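Local structure of glutaredoxin (2E7P) at residues A9-K14 / A64-W68. The protein binds a glutathione-ligated [2Fe-2S] cluster and probably acts as a glutathione-dependent oxidoreductase that reduces low-molecular-weight and protein disulfides. Residues are numbered along the deposited sequence.
Sequences ALKKAK and ALAHW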
loop_
_atom_site.group_PDB
_atom_site.type_symbol
_atom_site.label_atom_id
_atom_site.label_comp_id
_atom_site.label_asym_id
_atom_site.label_seq_id
_atom_site.Cartn_x
_atom_site.Cartn_y
_atom_site.Cartn_z
ATOM N N ALA C 9 -8.636 -23.953 0.369
ATOM C CA ALA C 9 -8.254 -22.550 0.128
ATOM C C ALA C 9 -8.140 -22.251 -1.361
ATOM O O ALA C 9 -8.572 -21.204 -1.825
ATOM C CB ALA C 9 -6.958 -22.235 0.824
ATOM N N LEU C 10 -7.563 -23.184 -2.107
ATOM C CA LEU C 10 -7.454 -23.038 -3.537
ATOM C C LEU C 10 -8.848 -23.006 -4.164
ATOM O O LEU C 10 -9.127 -22.183 -5.053
ATOM C CB LEU C 10 -6.629 -24.176 -4.133
ATOM C CG LEU C 10 -6.510 -24.143 -5.664
ATOM C CD1 LEU C 10 -5.835 -22.844 -6.153
ATOM C CD2 LEU C 10 -5.749 -25.360 -6.131
ATOM N N LYS C 11 -9.712 -23.904 -3.688
ATOM C CA LYS C 11 -11.103 -23.979 -4.119
ATOM C C LYS C 11 -11.797 -22.642 -3.890
ATOM O O LYS C 11 -12.429 -22.117 -4.801
ATOM C CB LYS C 11 -11.853 -25.092 -3.362
ATOM C CG LYS C 11 -13.264 -25.332 -3.884
ATOM C CD LYS C 11 -13.875 -26.589 -3.308
ATOM C CE LYS C 11 -14.733 -27.279 -4.368
ATOM N NZ LYS C 11 -16.120 -26.734 -4.387
ATOM N N LYS C 12 -11.653 -22.115 -2.670
ATOM C CA LYS C 12 -12.266 -20.856 -2.264
ATOM C C LYS C 12 -11.727 -19.663 -3.096
ATOM O O LYS C 12 -12.519 -18.853 -3.601
ATOM C CB LYS C 12 -12.083 -20.639 -0.761
ATOM C CG LYS C 12 -12.748 -19.408 -0.238
ATOM C CD LYS C 12 -12.400 -19.215 1.210
ATOM C CE LYS C 12 -13.387 -18.328 1.914
ATOM N NZ LYS C 12 -13.403 -18.658 3.367
ATOM N N ALA C 13 -10.408 -19.592 -3.293
ATOM C CA ALA C 13 -9.819 -18.539 -4.158
ATOM C C ALA C 13 -10.365 -18.563 -5.590
ATOM O O ALA C 13 -10.733 -17.527 -6.156
ATOM C CB ALA C 13 -8.267 -18.616 -4.160
ATOM N N LYS C 14 -10.411 -19.745 -6.193
ATOM C CA LYS C 14 -10.934 -19.863 -7.555
ATOM C C LYS C 14 -12.390 -19.390 -7.691
ATOM O O LYS C 14 -12.752 -18.767 -8.686
ATOM C CB LYS C 14 -10.756 -21.280 -8.087
ATOM C CG LYS C 14 -9.305 -21.605 -8.462
ATOM C CD LYS C 14 -9.209 -22.878 -9.294
ATOM C CE LYS C 14 -7.808 -23.481 -9.238
ATOM N NZ LYS C 14 -7.601 -24.361 -10.424
ATOM N N ALA C 64 -2.614 -19.629 -1.883
ATOM C CA ALA C 64 -3.373 -20.299 -2.958
ATOM C C ALA C 64 -3.298 -19.489 -4.250
ATOM O O ALA C 64 -3.191 -20.056 -5.343
ATOM C CB ALA C 64 -4.856 -20.493 -2.559
ATOM N N LEU C 65 -3.409 -18.166 -4.152
ATOM C CA LEU C 65 -3.339 -17.361 -5.357
ATOM C C LEU C 65 -1.919 -17.389 -5.929
ATOM O O LEU C 65 -1.749 -17.425 -7.150
ATOM C CB LEU C 65 -3.797 -15.907 -5.110
ATOM C CG LEU C 65 -5.318 -15.680 -5.034
ATOM C CD1 LEU C 65 -5.580 -14.321 -4.345
ATOM C CD2 LEU C 65 -5.920 -15.699 -6.439
ATOM N N ALA C 66 -0.925 -17.393 -5.050
ATOM C CA ALA C 66 0.467 -17.522 -5.460
ATOM C C ALA C 66 0.698 -18.820 -6.234
ATOM O O ALA C 66 1.174 -18.798 -7.379
ATOM C CB ALA C 66 1.385 -17.407 -4.281
ATOM N N HIS C 67 0.303 -19.942 -5.635
ATOM C CA HIS C 67 0.473 -21.246 -6.295
ATOM C C HIS C 67 -0.267 -21.299 -7.632
ATOM O O HIS C 67 0.221 -21.837 -8.631
ATOM C CB HIS C 67 -0.052 -22.360 -5.396
ATOM C CG HIS C 67 0.901 -22.776 -4.323
ATOM N ND1 HIS C 67 2.126 -23.345 -4.596
ATOM C CD2 HIS C 67 0.798 -22.730 -2.970
ATOM C CE1 HIS C 67 2.742 -23.628 -3.459
ATOM N NE2 HIS C 67 1.951 -23.283 -2.458
ATOM N N TRP C 68 -1.453 -20.721 -7.671
ATOM C CA TRP C 68 -2.281 -20.907 -8.849
ATOM C C TRP C 68 -1.889 -19.977 -9.999
ATOM O O TRP C 68 -1.756 -20.419 -11.165
ATOM C CB TRP C 68 -3.764 -20.819 -8.441
ATOM C CG TRP C 68 -4.771 -20.667 -9.544
ATOM C CD1 TRP C 68 -4.795 -21.333 -10.732
ATOM C CD2 TRP C 68 -5.947 -19.856 -9.514
ATOM N NE1 TRP C 68 -5.880 -20.932 -11.477
ATOM C CE2 TRP C 68 -6.614 -20.040 -10.741
ATOM C CE3 TRP C 68 -6.501 -18.976 -8.559
ATOM C CZ2 TRP C 68 -7.824 -19.374 -11.062
ATOM C CZ3 TRP C 68 -7.677 -18.275 -8.882
ATOM C CH2 TRP C 68 -8.322 -18.476 -10.124
#
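In the thioredoxin fold of this glutaredoxin, the N-terminal helix 3-18 crosses helix 58-69 almost at a right angle: the axes of 9-14 and 64-68 approach to 9.4 Å with a crossing angle of -82°. Alanines A9, A13 and A64 line the crossing. A9 begins the contact, its CB 4.3 Å from A64 CB, while its carbonyl O, which accepts the helical hydrogen bond from A13 N, lies 3.9 Å from the same methyl. At the next residue, L10 brings its backbone against helix 58-69; L10 CA is 3.8 Å from A64 CB, so the A64 methyl sits directly against the main chain of the first helix. The leucine side chain reaches on to W68, with L10 CD1 3.7 Å from W68 CB. The K12 side chain ends away from 64-68, in a salt bridge with D57, just ahead of helix 58-69. The CA-to-CB bond of A13 points toward the second helix, and its methyl touches both A64 and L65, A13 CB lying 4.2 Å from A64 CB and 4.3 Å from L65 CG. L65 also packs on N76 and F78 of strand 76-79, so helix 58-69 is packed on the central sheet next to this crossing; its side chain lies about 6 Å from that of V74, a glutathione-binding residue. K14 closes the contact by running its extended chain over one face of the W68 indole, whose ring also meets that of F78. K14 CG makes a CH-pi contact 3.5 Å from the centroid of the six-membered ring, and K14 NZ makes a cation-pi contact 4.3 Å from the centroid of the five-membered ring, 25° off its normal.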